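Local coordinates for uncharacterized protein lp_2219 (Lactobacillus plantarum, PDB 3HFQ) that is of unknown function but belongs to the seven-bladed beta-propeller lactonase family, so it may hydrolyse a lactone, at residues 77-82 with 118-123. The protein carries 1 engineered substitution. Numbering follows the deposited sequence.
Sequences KLNTVV and DGALTL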
loop_
_atom_site.group_PDB
_atom_site.type_symbol
_atom_site.label_atom_id
_atom_site.label_comp_id
_atom_site.label_asym_id
_atom_site.label_seq_id
_atom_site.Cartn_x
_atom_site.Cartn_y
_atom_site.Cartn_z
ATOM N N LYS A 77 6.893 -6.226 -21.342
ATOM C CA LYS A 77 5.439 -6.244 -21.200
ATOM C C LYS A 77 4.861 -7.589 -21.632
ATOM O O LYS A 77 5.219 -8.122 -22.683
ATOM C CB LYS A 77 4.804 -5.135 -22.043
ATOM C CG LYS A 77 3.289 -5.038 -21.883
ATOM C CD LYS A 77 2.690 -3.975 -22.792
ATOM C CE LYS A 77 2.675 -4.417 -24.250
ATOM N NZ LYS A 77 1.737 -5.552 -24.486
ATOM N N LEU A 78 3.969 -8.137 -20.816
ATOM C CA LEU A 78 3.336 -9.408 -21.137
ATOM C C LEU A 78 1.957 -9.124 -21.725
ATOM O O LEU A 78 1.653 -9.539 -22.840
ATOM C CB LEU A 78 3.234 -10.279 -19.881
ATOM C CG LEU A 78 4.593 -10.688 -19.297
ATOM C CD1 LEU A 78 4.413 -11.253 -17.891
ATOM C CD2 LEU A 78 5.260 -11.710 -20.214
ATOM N N ASN A 79 1.130 -8.401 -20.977
ATOM C CA ASN A 79 -0.204 -8.039 -21.451
ATOM C C ASN A 79 -0.843 -7.104 -20.437
ATOM O O ASN A 79 -0.223 -6.759 -19.429
ATOM C CB ASN A 79 -1.071 -9.298 -21.659
ATOM C CG ASN A 79 -1.751 -9.779 -20.385
ATOM O OD1 ASN A 79 -1.146 -9.823 -19.312
ATOM N ND2 ASN A 79 -3.017 -10.166 -20.508
ATOM N N THR A 80 -2.062 -6.660 -20.724
ATOM C CA THR A 80 -2.778 -5.787 -19.804
ATOM C C THR A 80 -4.233 -6.216 -19.774
ATOM O O THR A 80 -4.729 -6.822 -20.723
ATOM C CB THR A 80 -2.728 -4.294 -20.235
ATOM O OG1 THR A 80 -3.531 -4.099 -21.405
ATOM C CG2 THR A 80 -1.296 -3.864 -20.528
ATOM N N VAL A 81 -4.902 -5.918 -18.669
ATOM C CA VAL A 81 -6.316 -6.223 -18.513
ATOM C C VAL A 81 -6.941 -4.903 -18.099
ATOM O O VAL A 81 -6.798 -4.472 -16.957
ATOM C CB VAL A 81 -6.560 -7.270 -17.412
ATOM C CG1 VAL A 81 -8.053 -7.462 -17.203
ATOM C CG2 VAL A 81 -5.905 -8.592 -17.802
ATOM N N VAL A 82 -7.614 -4.251 -19.041
ATOM C CA VAL A 82 -8.226 -2.966 -18.765
ATOM C C VAL A 82 -9.702 -2.950 -19.123
ATOM O O VAL A 82 -10.192 -3.822 -19.841
ATOM C CB VAL A 82 -7.510 -1.843 -19.543
ATOM C CG1 VAL A 82 -6.065 -1.721 -19.065
ATOM C CG2 VAL A 82 -7.546 -2.140 -21.035
ATOM N N ASP A 118 2.921 -17.847 -18.151
ATOM C CA ASP A 118 3.979 -16.895 -18.465
ATOM C C ASP A 118 3.854 -15.573 -17.715
ATOM O O ASP A 118 4.599 -14.630 -17.980
ATOM C CB ASP A 118 4.021 -16.642 -19.972
ATOM C CG ASP A 118 2.810 -15.887 -20.472
ATOM O OD1 ASP A 118 1.797 -15.814 -19.742
ATOM O OD2 ASP A 118 2.870 -15.372 -21.606
ATOM N N GLY A 119 2.911 -15.504 -16.779
ATOM C CA GLY A 119 2.737 -14.288 -16.003
ATOM C C GLY A 119 1.605 -13.382 -16.450
ATOM O O GLY A 119 1.188 -12.497 -15.700
ATOM N N ALA A 120 1.110 -13.599 -17.666
ATOM C CA ALA A 120 0.025 -12.790 -18.212
ATOM C C ALA A 120 -1.251 -12.951 -17.381
ATOM O O ALA A 120 -1.430 -13.962 -16.704
ATOM C CB ALA A 120 -0.232 -13.179 -19.663
ATOM N N LEU A 121 -2.138 -11.958 -17.450
ATOM C CA LEU A 121 -3.377 -11.973 -16.674
ATOM C C LEU A 121 -4.678 -12.099 -17.462
ATOM O O LEU A 121 -4.744 -11.767 -18.647
ATOM C CB LEU A 121 -3.464 -10.706 -15.821
ATOM C CG LEU A 121 -2.346 -10.460 -14.812
ATOM C CD1 LEU A 121 -2.606 -9.140 -14.095
ATOM C CD2 LEU A 121 -2.283 -11.609 -13.818
ATOM N N THR A 122 -5.707 -12.585 -16.771
ATOM C CA THR A 122 -7.047 -12.744 -17.328
ATOM C C THR A 122 -8.046 -12.414 -16.223
ATOM O O THR A 122 -7.970 -12.965 -15.121
ATOM C CB THR A 122 -7.318 -14.181 -17.801
ATOM O OG1 THR A 122 -6.311 -14.581 -18.739
ATOM C CG2 THR A 122 -8.686 -14.269 -18.473
ATOM N N LEU A 123 -8.982 -11.520 -16.520
ATOM C CA LEU A 123 -10.000 -11.116 -15.550
ATOM C C LEU A 123 -10.940 -12.273 -15.216
ATOM O O LEU A 123 -11.375 -13.004 -16.108
ATOM C CB LEU A 123 -10.816 -9.951 -16.114
ATOM C CG LEU A 123 -11.935 -9.377 -15.243
ATOM C CD1 LEU A 123 -11.341 -8.704 -14.010
ATOM C CD2 LEU A 123 -12.743 -8.375 -16.063
#
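Asn79 and Val81 meet Ala120, Leu121 and Leu123 in a contact between two neighbouring propeller blades, built from side-chain-to-backbone hydrogen bonds and apolar touches. Asn79 and Val81 lie on strand 74-84, the outermost strand of one blade. Ala120 comes just before strand 121-128, the outermost strand of the next blade, and Leu121 and Leu123 are at its start. The two strands run nearly parallel, 17° apart. The Asn79 amide makes both hydrogen bonds of the contact, and both go to the backbone of Leu121. Leu121 N donates to Asn79 OD1 at 3.0 Å, and this donor N sits 27° out of the plane of the Asn79 amide carbonyl. Asn79 ND2 donates to Leu121 O at 3.0 Å, in the plane of that carbonyl and on a lone pair. With OD1 accepting and ND2 donating, the two bonds fix the rotation of the amide and which end is which. CG of Asn79 lies between the backbone N and the carbonyl carbon (chi1 85°), on a side chain that leaves its strand toward the other blade. Asn79 OD1 also lies 3.5 Å from Ala120 CB. An alanine here would probably leave Leu121 N and O without these partners and open a gap beside Ala120 CB. Leu78 and Asn79 both face Ala67 in a classic beta bulge, and both point toward the next blade. Leu78 puts both methyls against the turn, with CD1 3.4 Å from Asp118 O. In that turn Asp118 OD1 accepts from Ala120 N, an Asx turn. Gly119 O bonds to Tyr54 OH of the first blade. Val81 CG2 touches Leu121 CB at 3.8 Å, and Val81 CG1 touches Leu123 CB at 3.9 Å. One side-chain amide bonded to backbone, with apolar contacts beside it, thus joins two four-stranded antiparallel blades, as adjacent sheets pack in a seven-bladed beta-propeller.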